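PDB 6ZPY: MgGH51 from Meripilus giganteus, which probably removes terminal alpha-L-arabinofuranose units from arabinose-containing plant polysaccharides, acting as a family GH51 alpha-L-arabinofuranosidase. Local coordinates for residues E429-S434 with A477-L482; L20-I25 with S223-P228; H400-P405 with D439-V444. All coordinates share one frame; numbering follows the deposited sequence.

In the fold
From the N terminus, interaction 2 comes first: 20-25 meets 223-228 across a loop of nearly two hundred residues rich in beta strands, pairing the first two strands of an eight-stranded parallel barrel. Interactions 3 and 1 follow, and they cross: 400-405 and 429-434 open in turn, 439-444 closes interaction 3, and 477-482 then closes interaction 1. Strand 396-403 is thereby tied to the loop that follows its neighbour 424-432; strand 424-432 in turn lies beside the last strand, 474-479. All three contacts converge on one bound arabinofuranose. Glu429 and Arg226 form a salt bridge between interactions 1 and 2, while Tyr402 of interaction 3 hydrogen-bonds Glu429.

Interaction 1: residues E429-S434 with A477-L482; sequences EYAAIS and ASYAPL. With AHR (alpha-L-arabinofuranose), chain F.
Ala431 lays its methyl over one face of the Tyr479 ring, in a CH-pi contact with CB 3.8 Å from the ring centroid and 23° off the ring normal. Tyr430 reaches across in return. With CG of Tyr430 set between its own backbone N and carbonyl carbon (chi1 65°), the side chain turns so that its ring lies across 477-479, with CA of Tyr479 over one face and CE1 4.0 Å from Ala477 CB. These are the seventh and eighth strands of a (beta/alpha)8 barrel, joined here by few backbone bonds: Ala480 N donates to Tyr430 O over 3.1 Å, approaching from above the carbonyl plane, and the bond from Tyr430 N to Ser478 O is weak. Waters bridge the segments at two places. One molecule bonds Tyr430 OH, which is also hydrogen-bonded to Gln512, and weakly reaches Ala477 O; another donates to Ala432 O and accepts from Tyr479 OH.

At the mouth of the barrel, Glu429 runs extended beyond CG, which rests 3.8 Å from Ala480 CB. Its OE2 accepts the O2 hydroxyl of the arabinofuranose at 2.8 Å and also forms a salt bridge with Arg226, while OE1 is hydrogen-bonded to Tyr402 OH. Clan GH-A glycosidases, to which GH51 belongs, carry their nucleophile at the end of this strand, and the position of Glu429 is consistent with that role. Partners on both oxygens restrict rotation of the carboxylate and hold it against the sugar.

Interaction 2: residues L20-I25 with S223-P228; sequences LMFEDI and SFFRFP. With AHR (alpha-L-arabinofuranose), chain F.
Phe22 sets its CB obliquely against the CZ corner of the Phe225 ring where the first two parallel strands of the (beta/alpha)8 barrel run side by side. The fit is tight, with Phe22 CB 3.2 Å from Phe225 CZ. Beyond it the two side chains point the same way, their ring planes near parallel at 21° but slid apart so that they barely overlap. On the face it shares with Phe225, Leu20 crosses that side chain obliquely, its CD1 4.1 Å from Phe225 CD2, and it also packs on Met220 and Pro222.

Met21 and Arg226 occupy the other side and lie alongside each other. CG of Met21, anti to the backbone N (chi1 -177°), and CE, brought obliquely to the guanidinium by a bend at chi2, each lie 3.6 Å from Arg226 NH1. That nitrogen is the partner of Glu429, and NE of the arginine forms a salt bridge with Glu347. Phe224 turns back over the first strand, so that the amide nitrogen of Leu20 lies over one face of its ring.

Three backbone hydrogen bonds fix the register: Leu20 N to Phe224 O, Arg226 N to Leu20 O, and Phe22 N to Arg226 O. Past the strands, Glu23 OE2 accepts the O3 hydroxyl of the arabinofuranose at 2.6 Å. The parting chains are then bridged by a water that accepts from Asp24 N and donates to Pro228 O, 2.7 Å away.

Interaction 3: residues H400-P405 with D439-V444; sequences HVYQTP and DLFGTV. With AHR (alpha-L-arabinofuranose), chain F.
Leu440 points its side chain at the end of strand 396-403 and meets a different surface with each part. CB lies over one face of the next side chain along, the Phe441 ring. From CG, set beside the backbone N (chi1 -74°), the two methyls diverge. CD1 comes 3.6 Å from Tyr402 O and also touches the amide of Gln403. CD2 meets Thr404 CG2 at 3.7 Å, the two side chains crossing at about a right angle. The Gln403 amide is steadied by its own chain, because OE1 accepts from Thr404 N. Phe441 adds a second touch, its CE1 3.8 Å from Tyr402 CB.

No hydrogen bond spans this contact. A type I turn from Asp439 to Gly442 presents the two residues, so that Phe441 lies against CB of Tyr402 and Leu440 against its carbonyl oxygen. The far end of Tyr402 is polar: its OH, the partner of Glu429, accepts the O5 hydroxyl of the arabinofuranose at 2.8 Å. In this (beta/alpha)8 barrel the loop after the seventh strand thus packs on the C-terminal end of the sixth, beside the sugar site at the mouth.

Interaction 1: residues E429-S434 with A477-L482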
loop_
_atom_site.group_PDB
_atom_site.type_symbol
_atom_site.label_atom_id
_atom_site.label_comp_id
_atom_site.label_asym_id
_atom_site.label_seq_id
_atom_site.Cartn_x
_atom_site.Cartn_y
_atom_site.Cartn_z
ATOM N N GLU A 429 -5.373 -0.607 -11.610
ATOM C CA GLU A 429 -6.326 -0.056 -10.637
ATOM C C GLU A 429 -7.726 -0.395 -11.090
ATOM O O GLU A 429 -8.105 -0.059 -12.205
ATOM C CB GLU A 429 -6.236 1.475 -10.578
ATOM C CG GLU A 429 -4.903 1.993 -10.126
ATOM C CD GLU A 429 -4.773 3.499 -10.137
ATOM O OE1 GLU A 429 -5.820 4.190 -10.025
ATOM O OE2 GLU A 429 -3.634 3.958 -10.255
ATOM N N TYR A 430 -8.481 -1.081 -10.265
ATOM C CA TYR A 430 -9.922 -1.201 -10.507
ATOM C C TYR A 430 -10.631 -1.318 -9.164
ATOM O O TYR A 430 -10.042 -1.860 -8.196
ATOM C CB TYR A 430 -10.228 -2.375 -11.427
ATOM C CG TYR A 430 -9.904 -3.741 -10.881
ATOM C CD1 TYR A 430 -8.621 -4.240 -10.889
ATOM C CD2 TYR A 430 -10.898 -4.565 -10.395
ATOM C CE1 TYR A 430 -8.322 -5.492 -10.374
ATOM C CE2 TYR A 430 -10.620 -5.812 -9.864
ATOM C CZ TYR A 430 -9.333 -6.295 -9.868
ATOM O OH TYR A 430 -9.128 -7.564 -9.415
ATOM N N ALA A 431 -11.877 -0.901 -9.167
ATOM C CA ALA A 431 -12.757 -1.044 -7.988
ATOM C C ALA A 431 -14.143 -0.630 -8.408
ATOM O O ALA A 431 -14.293 0.321 -9.205
ATOM C CB ALA A 431 -12.301 -0.227 -6.786
ATOM N N ALA A 432 -15.147 -1.279 -7.831
ATOM C CA ALA A 432 -16.520 -0.818 -7.903
ATOM C C ALA A 432 -16.730 0.163 -6.748
ATOM O O ALA A 432 -16.608 -0.237 -5.596
ATOM C CB ALA A 432 -17.444 -2.007 -7.886
ATOM N N ILE A 433 -16.865 1.434 -7.083
ATOM C CA ILE A 433 -16.711 2.504 -6.073
ATOM C C ILE A 433 -18.024 3.163 -5.701
ATOM O O ILE A 433 -18.057 3.898 -4.706
ATOM C CB ILE A 433 -15.719 3.555 -6.544
ATOM C CG1 ILE A 433 -16.222 4.387 -7.711
ATOM C CG2 ILE A 433 -14.388 2.919 -6.769
ATOM C CD1 ILE A 433 -15.415 5.666 -7.864
ATOM N N SER A 434 -19.061 2.964 -6.462
ATOM C CA SER A 434 -20.304 3.722 -6.318
ATOM C C SER A 434 -21.430 2.940 -6.964
ATOM O O SER A 434 -21.177 2.278 -7.979
ATOM C CB SER A 434 -20.173 5.063 -7.020
ATOM O OG SER A 434 -21.382 5.782 -6.934
ATOM N N ALA A 477 -3.283 -7.756 -12.231
ATOM C CA ALA A 477 -4.519 -7.027 -11.901
ATOM C C ALA A 477 -4.491 -6.724 -10.422
ATOM O O ALA A 477 -4.155 -7.611 -9.641
ATOM C CB ALA A 477 -5.728 -7.839 -12.220
ATOM N N SER A 478 -4.789 -5.481 -10.079
ATOM C CA SER A 478 -4.786 -5.048 -8.667
ATOM C C SER A 478 -5.934 -4.082 -8.401
ATOM O O SER A 478 -6.126 -3.087 -9.140
ATOM C CB SER A 478 -3.460 -4.447 -8.310
ATOM O OG SER A 478 -2.968 -3.566 -9.298
ATOM N N TYR A 479 -6.661 -4.349 -7.313
ATOM C CA TYR A 479 -7.684 -3.405 -6.814
ATOM C C TYR A 479 -6.978 -2.130 -6.346
ATOM O O TYR A 479 -5.829 -2.182 -5.875
ATOM C CB TYR A 479 -8.354 -4.060 -5.617
ATOM C CG TYR A 479 -9.535 -3.338 -5.022
ATOM C CD1 TYR A 479 -9.365 -2.315 -4.093
ATOM C CD2 TYR A 479 -10.821 -3.727 -5.280
ATOM C CE1 TYR A 479 -10.451 -1.678 -3.532
ATOM C CE2 TYR A 479 -11.916 -3.140 -4.671
ATOM C CZ TYR A 479 -11.723 -2.106 -3.777
ATOM O OH TYR A 479 -12.788 -1.463 -3.193
ATOM N N ALA A 480 -7.690 -1.029 -6.364
ATOM C CA ALA A 480 -7.146 0.186 -5.742
ATOM C C ALA A 480 -8.252 1.043 -5.178
ATOM O O ALA A 480 -9.329 1.111 -5.748
ATOM C CB ALA A 480 -6.366 0.991 -6.738
ATOM N N PRO A 481 -7.960 1.824 -4.098
ATOM C CA PRO A 481 -6.741 1.724 -3.305
ATOM C C PRO A 481 -6.735 0.518 -2.377
ATOM O O PRO A 481 -7.791 -0.065 -2.052
ATOM C CB PRO A 481 -6.729 3.006 -2.443
ATOM C CG PRO A 481 -7.752 3.909 -3.106
ATOM C CD PRO A 481 -8.783 2.977 -3.708
ATOM N N LEU A 482 -5.528 0.182 -1.955
ATOM C CA LEU A 482 -5.328 -1.005 -1.117
ATOM C C LEU A 482 -5.706 -0.739 0.343
ATOM O O LEU A 482 -6.264 -1.619 0.957
ATOM C CB LEU A 482 -3.843 -1.350 -1.206
ATOM C CG LEU A 482 -3.384 -2.564 -0.459
ATOM C CD1 LEU A 482 -4.089 -3.817 -0.917
ATOM C CD2 LEU A 482 -1.885 -2.697 -0.634
HETATM O O5 AHR F . -6.446 4.827 -6.421
HETATM C C5 AHR F . -6.602 6.290 -6.334
HETATM C C4 AHR F . -6.202 7.128 -7.572
HETATM O O4 AHR F . -6.930 6.691 -8.758
HETATM C C3 AHR F . -4.785 6.912 -8.018
HETATM O O3 AHR F . -3.767 7.599 -7.325
HETATM C C2 AHR F . -4.821 7.321 -9.541
HETATM O O2 AHR F . -3.689 6.731 -10.203
HETATM C C1 AHR F . -6.249 6.975 -10.006
HETATM O O1 AHR F . -6.733 8.279 -10.441
HETATM O O HOH W 1 -6.756 -8.460 -8.773
HETATM O O HOH W 2 -15.457 -2.232 -3.966
#

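Interaction 2: residues L20-I25 with S223-P228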
loop_
_atom_site.group_PDB
_atom_site.type_symbol
_atom_site.label_atom_id
_atom_site.label_comp_id
_atom_site.label_asym_id
_atom_site.label_seq_id
_atom_site.Cartn_x
_atom_site.Cartn_y
_atom_site.Cartn_z
ATOM N N LEU A 20 -1.039 -6.408 -5.790
ATOM C CA LEU A 20 -1.450 -5.222 -5.017
ATOM C C LEU A 20 -1.026 -3.939 -5.673
ATOM O O LEU A 20 0.043 -3.903 -6.336
ATOM C CB LEU A 20 -0.848 -5.276 -3.615
ATOM C CG LEU A 20 -1.027 -6.572 -2.858
ATOM C CD1 LEU A 20 -0.374 -6.489 -1.498
ATOM C CD2 LEU A 20 -2.471 -6.900 -2.715
ATOM N N MET A 21 -1.839 -2.912 -5.468
ATOM C CA MET A 21 -1.498 -1.544 -5.892
ATOM C C MET A 21 -1.312 -0.657 -4.681
ATOM O O MET A 21 -2.253 -0.524 -3.890
ATOM C CB MET A 21 -2.609 -0.990 -6.788
ATOM C CG MET A 21 -2.303 0.394 -7.321
ATOM S SD MET A 21 -2.732 1.701 -6.252
ATOM C CE MET A 21 -2.210 3.145 -7.147
ATOM N N PHE A 22 -0.148 -0.070 -4.561
ATOM C CA PHE A 22 0.201 0.766 -3.413
ATOM C C PHE A 22 0.628 2.152 -3.849
ATOM O O PHE A 22 1.498 2.344 -4.691
ATOM C CB PHE A 22 1.306 0.136 -2.585
ATOM C CG PHE A 22 1.503 0.873 -1.304
ATOM C CD1 PHE A 22 2.406 1.900 -1.220
ATOM C CD2 PHE A 22 0.711 0.588 -0.206
ATOM C CE1 PHE A 22 2.593 2.614 -0.049
ATOM C CE2 PHE A 22 0.894 1.312 0.965
ATOM C CZ PHE A 22 1.824 2.309 1.050
ATOM N N GLU A 23 0.099 3.118 -3.130
ATOM C CA GLU A 23 0.669 4.459 -2.999
ATOM C C GLU A 23 0.332 4.884 -1.574
ATOM O O GLU A 23 -0.599 4.309 -0.988
ATOM C CB GLU A 23 0.097 5.457 -3.984
ATOM C CG GLU A 23 -1.319 5.826 -3.702
ATOM C CD GLU A 23 -1.980 6.702 -4.746
ATOM O OE1 GLU A 23 -1.474 7.793 -4.998
ATOM O OE2 GLU A 23 -2.967 6.291 -5.280
ATOM N N ASP A 24 0.952 5.942 -1.123
ATOM C CA ASP A 24 0.587 6.517 0.203
ATOM C C ASP A 24 -0.632 7.414 -0.006
ATOM O O ASP A 24 -0.517 8.535 -0.546
ATOM C CB ASP A 24 1.731 7.310 0.790
ATOM C CG ASP A 24 1.631 7.401 2.313
ATOM O OD1 ASP A 24 0.469 7.351 2.805
ATOM O OD2 ASP A 24 2.705 7.406 2.973
ATOM N N ILE A 25 -1.784 6.870 0.284
ATOM C CA ILE A 25 -3.093 7.505 0.185
ATOM C C ILE A 25 -3.834 7.038 1.447
ATOM O O ILE A 25 -3.612 5.898 1.877
ATOM C CB ILE A 25 -3.825 7.112 -1.108
ATOM C CG1 ILE A 25 -5.146 7.851 -1.249
ATOM C CG2 ILE A 25 -4.019 5.611 -1.209
ATOM C CD1 ILE A 25 -5.863 7.566 -2.546
ATOM N N SER A 223 1.107 -11.592 -5.848
ATOM C CA SER A 223 2.298 -11.970 -6.642
ATOM C C SER A 223 3.113 -10.762 -7.046
ATOM O O SER A 223 4.277 -10.922 -7.413
ATOM C CB SER A 223 1.903 -12.734 -7.859
ATOM O OG SER A 223 1.167 -11.905 -8.765
ATOM N N PHE A 224 2.544 -9.565 -6.939
ATOM C CA PHE A 224 3.254 -8.328 -7.275
ATOM C C PHE A 224 2.734 -7.201 -6.422
ATOM O O PHE A 224 1.638 -7.281 -5.849
ATOM C CB PHE A 224 3.113 -7.986 -8.772
ATOM C CG PHE A 224 1.730 -7.546 -9.149
ATOM C CD1 PHE A 224 1.306 -6.246 -8.894
ATOM C CD2 PHE A 224 0.846 -8.434 -9.736
ATOM C CE1 PHE A 224 0.025 -5.861 -9.202
ATOM C CE2 PHE A 224 -0.436 -8.040 -10.010
ATOM C CZ PHE A 224 -0.855 -6.764 -9.755
ATOM N N PHE A 225 3.532 -6.146 -6.451
ATOM C CA PHE A 225 3.242 -4.917 -5.731
ATOM C C PHE A 225 3.604 -3.764 -6.667
ATOM O O PHE A 225 4.808 -3.568 -6.964
ATOM C CB PHE A 225 4.091 -4.947 -4.471
ATOM C CG PHE A 225 3.771 -3.919 -3.437
ATOM C CD1 PHE A 225 4.322 -2.653 -3.489
ATOM C CD2 PHE A 225 2.939 -4.265 -2.379
ATOM C CE1 PHE A 225 4.117 -1.764 -2.441
ATOM C CE2 PHE A 225 2.720 -3.360 -1.357
ATOM C CZ PHE A 225 3.295 -2.107 -1.397
ATOM N N ARG A 226 2.586 -3.073 -7.114
ATOM C CA ARG A 226 2.780 -1.882 -7.960
ATOM C C ARG A 226 3.009 -0.706 -7.030
ATOM O O ARG A 226 2.207 -0.498 -6.107
ATOM C CB ARG A 226 1.505 -1.669 -8.780
ATOM C CG ARG A 226 1.589 -0.548 -9.812
ATOM C CD ARG A 226 0.177 -0.055 -10.202
ATOM N NE ARG A 226 0.307 1.096 -11.063
ATOM C CZ ARG A 226 -0.559 2.075 -11.118
ATOM N NH1 ARG A 226 -1.729 1.976 -10.504
ATOM N NH2 ARG A 226 -0.284 3.136 -11.855
ATOM N N PHE A 227 4.012 0.101 -7.266
ATOM C CA PHE A 227 4.350 1.194 -6.348
ATOM C C PHE A 227 5.316 2.110 -7.069
ATOM O O PHE A 227 5.944 1.707 -8.065
ATOM C CB PHE A 227 5.003 0.631 -5.080
ATOM C CG PHE A 227 6.449 0.310 -5.253
ATOM C CD1 PHE A 227 6.823 -0.767 -6.045
ATOM C CD2 PHE A 227 7.430 1.074 -4.661
ATOM C CE1 PHE A 227 8.159 -0.988 -6.289
ATOM C CE2 PHE A 227 8.766 0.821 -4.881
ATOM C CZ PHE A 227 9.130 -0.214 -5.702
ATOM N N PRO A 228 5.556 3.351 -6.619
ATOM C CA PRO A 228 4.927 3.973 -5.466
ATOM C C PRO A 228 3.713 4.783 -5.790
ATOM O O PRO A 228 3.173 5.477 -4.942
ATOM C CB PRO A 228 6.059 4.843 -4.970
ATOM C CG PRO A 228 6.681 5.367 -6.247
ATOM C CD PRO A 228 6.684 4.135 -7.114
HETATM O O5 AHR F . -6.446 4.827 -6.421
HETATM C C5 AHR F . -6.602 6.290 -6.334
HETATM C C4 AHR F . -6.202 7.128 -7.572
HETATM O O4 AHR F . -6.930 6.691 -8.758
HETATM C C3 AHR F . -4.785 6.912 -8.018
HETATM O O3 AHR F . -3.767 7.599 -7.325
HETATM C C2 AHR F . -4.821 7.321 -9.541
HETATM O O2 AHR F . -3.689 6.731 -10.203
HETATM C C1 AHR F . -6.249 6.975 -10.006
HETATM O O1 AHR F . -6.733 8.279 -10.441
HETATM O O HOH W 3 3.528 6.550 -2.437
#

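Interaction 3: residues H400-P405 with D439-V444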
loop_
_atom_site.group_PDB
_atom_site.type_symbol
_atom_site.label_atom_id
_atom_site.label_comp_id
_atom_site.label_asym_id
_atom_site.label_seq_id
_atom_site.Cartn_x
_atom_site.Cartn_y
_atom_site.Cartn_z
ATOM N N HIS A 400 -6.922 1.283 -16.054
ATOM C CA HIS A 400 -7.605 1.580 -14.786
ATOM C C HIS A 400 -9.088 1.777 -15.029
ATOM O O HIS A 400 -9.454 2.453 -15.991
ATOM C CB HIS A 400 -7.099 2.890 -14.168
ATOM C CG HIS A 400 -5.660 2.910 -13.859
ATOM N ND1 HIS A 400 -4.982 4.056 -13.426
ATOM C CD2 HIS A 400 -4.722 1.953 -13.952
ATOM C CE1 HIS A 400 -3.706 3.766 -13.253
ATOM N NE2 HIS A 400 -3.523 2.486 -13.559
ATOM N N VAL A 401 -9.916 1.276 -14.114
ATOM C CA VAL A 401 -11.357 1.548 -14.175
ATOM C C VAL A 401 -11.959 1.561 -12.780
ATOM O O VAL A 401 -11.778 0.640 -12.014
ATOM C CB VAL A 401 -12.109 0.601 -15.115
ATOM C CG1 VAL A 401 -12.068 -0.834 -14.649
ATOM C CG2 VAL A 401 -13.544 1.063 -15.268
ATOM N N TYR A 402 -12.668 2.645 -12.538
ATOM C CA TYR A 402 -13.516 2.844 -11.348
ATOM C C TYR A 402 -14.944 2.977 -11.835
ATOM O O TYR A 402 -15.205 3.831 -12.690
ATOM C CB TYR A 402 -13.035 4.060 -10.593
ATOM C CG TYR A 402 -11.652 3.907 -10.035
ATOM C CD1 TYR A 402 -11.382 3.103 -8.948
ATOM C CD2 TYR A 402 -10.583 4.532 -10.633
ATOM C CE1 TYR A 402 -10.115 3.010 -8.411
ATOM C CE2 TYR A 402 -9.297 4.401 -10.148
ATOM C CZ TYR A 402 -9.065 3.667 -9.010
ATOM O OH TYR A 402 -7.823 3.559 -8.499
ATOM N N GLN A 403 -15.811 2.076 -11.404
ATOM C CA GLN A 403 -17.145 1.961 -12.018
ATOM C C GLN A 403 -18.125 1.406 -10.984
ATOM O O GLN A 403 -17.767 1.223 -9.824
ATOM C CB GLN A 403 -17.043 1.131 -13.300
ATOM C CG GLN A 403 -17.160 1.955 -14.564
ATOM C CD GLN A 403 -18.499 2.638 -14.750
ATOM O OE1 GLN A 403 -19.491 2.354 -14.071
ATOM N NE2 GLN A 403 -18.560 3.497 -15.770
ATOM N N THR A 404 -19.312 1.124 -11.420
ATOM C CA THR A 404 -20.383 0.596 -10.542
ATOM C C THR A 404 -20.197 -0.908 -10.467
ATOM O O THR A 404 -19.606 -1.529 -11.353
ATOM C CB THR A 404 -21.777 0.915 -11.087
ATOM O OG1 THR A 404 -21.925 0.217 -12.329
ATOM C CG2 THR A 404 -22.027 2.399 -11.240
ATOM N N PRO A 405 -20.751 -1.543 -9.427
ATOM C CA PRO A 405 -20.705 -2.996 -9.344
ATOM C C PRO A 405 -21.288 -3.641 -10.607
ATOM O O PRO A 405 -20.742 -4.620 -11.121
ATOM C CB PRO A 405 -21.545 -3.297 -8.086
ATOM C CG PRO A 405 -21.303 -2.074 -7.221
ATOM C CD PRO A 405 -21.229 -0.907 -8.186
ATOM N N ASP A 439 -22.511 9.761 -11.067
ATOM C CA ASP A 439 -21.625 10.562 -10.166
ATOM C C ASP A 439 -20.711 9.602 -9.414
ATOM O O ASP A 439 -20.865 9.447 -8.219
ATOM C CB ASP A 439 -22.464 11.436 -9.220
ATOM C CG ASP A 439 -21.654 12.431 -8.402
ATOM O OD1 ASP A 439 -20.436 12.642 -8.725
ATOM O OD2 ASP A 439 -22.253 13.030 -7.468
ATOM N N LEU A 440 -19.851 8.907 -10.152
ATOM C CA LEU A 440 -19.054 7.800 -9.602
ATOM C C LEU A 440 -18.134 8.265 -8.482
ATOM O O LEU A 440 -17.909 7.499 -7.561
ATOM C CB LEU A 440 -18.199 7.218 -10.720
ATOM C CG LEU A 440 -18.939 6.374 -11.753
ATOM C CD1 LEU A 440 -17.998 6.071 -12.916
ATOM C CD2 LEU A 440 -19.481 5.094 -11.107
ATOM N N PHE A 441 -17.611 9.470 -8.594
ATOM C CA PHE A 441 -16.595 10.012 -7.677
ATOM C C PHE A 441 -17.226 10.987 -6.680
ATOM O O PHE A 441 -16.489 11.818 -6.140
ATOM C CB PHE A 441 -15.468 10.627 -8.489
ATOM C CG PHE A 441 -14.864 9.667 -9.474
ATOM C CD1 PHE A 441 -13.954 8.719 -9.073
ATOM C CD2 PHE A 441 -15.203 9.732 -10.813
ATOM C CE1 PHE A 441 -13.414 7.841 -9.993
ATOM C CE2 PHE A 441 -14.673 8.840 -11.723
ATOM C CZ PHE A 441 -13.774 7.906 -11.313
ATOM N N GLY A 442 -18.515 10.807 -6.415
ATOM C CA GLY A 442 -19.318 11.650 -5.529
ATOM C C GLY A 442 -19.196 11.251 -4.075
ATOM O O GLY A 442 -18.310 10.491 -3.667
ATOM N N THR A 443 -20.156 11.737 -3.329
ATOM C CA THR A 443 -20.234 11.492 -1.884
ATOM C C THR A 443 -20.993 10.198 -1.601
ATOM O O THR A 443 -21.748 9.694 -2.429
ATOM C CB THR A 443 -20.954 12.670 -1.213
ATOM O OG1 THR A 443 -22.293 12.645 -1.710
ATOM C CG2 THR A 443 -20.317 14.011 -1.517
ATOM N N VAL A 444 -20.884 9.755 -0.359
ATOM C CA VAL A 444 -21.647 8.579 0.107
ATOM C C VAL A 444 -23.153 8.825 -0.041
ATOM O O VAL A 444 -23.846 7.922 -0.507
ATOM C CB VAL A 444 -21.244 8.236 1.534
ATOM C CG1 VAL A 444 -22.187 7.208 2.130
ATOM C CG2 VAL A 444 -19.802 7.784 1.562
HETATM O O5 AHR F . -6.446 4.827 -6.421
HETATM C C5 AHR F . -6.602 6.290 -6.334
HETATM C C4 AHR F . -6.202 7.128 -7.572
HETATM O O4 AHR F . -6.930 6.691 -8.758
HETATM C C3 AHR F . -4.785 6.912 -8.018
HETATM O O3 AHR F . -3.767 7.599 -7.325
HETATM C C2 AHR F . -4.821 7.321 -9.541
HETATM O O2 AHR F . -3.689 6.731 -10.203
HETATM C C1 AHR F . -6.249 6.975 -10.006
HETATM O O1 AHR F . -6.733 8.279 -10.441
#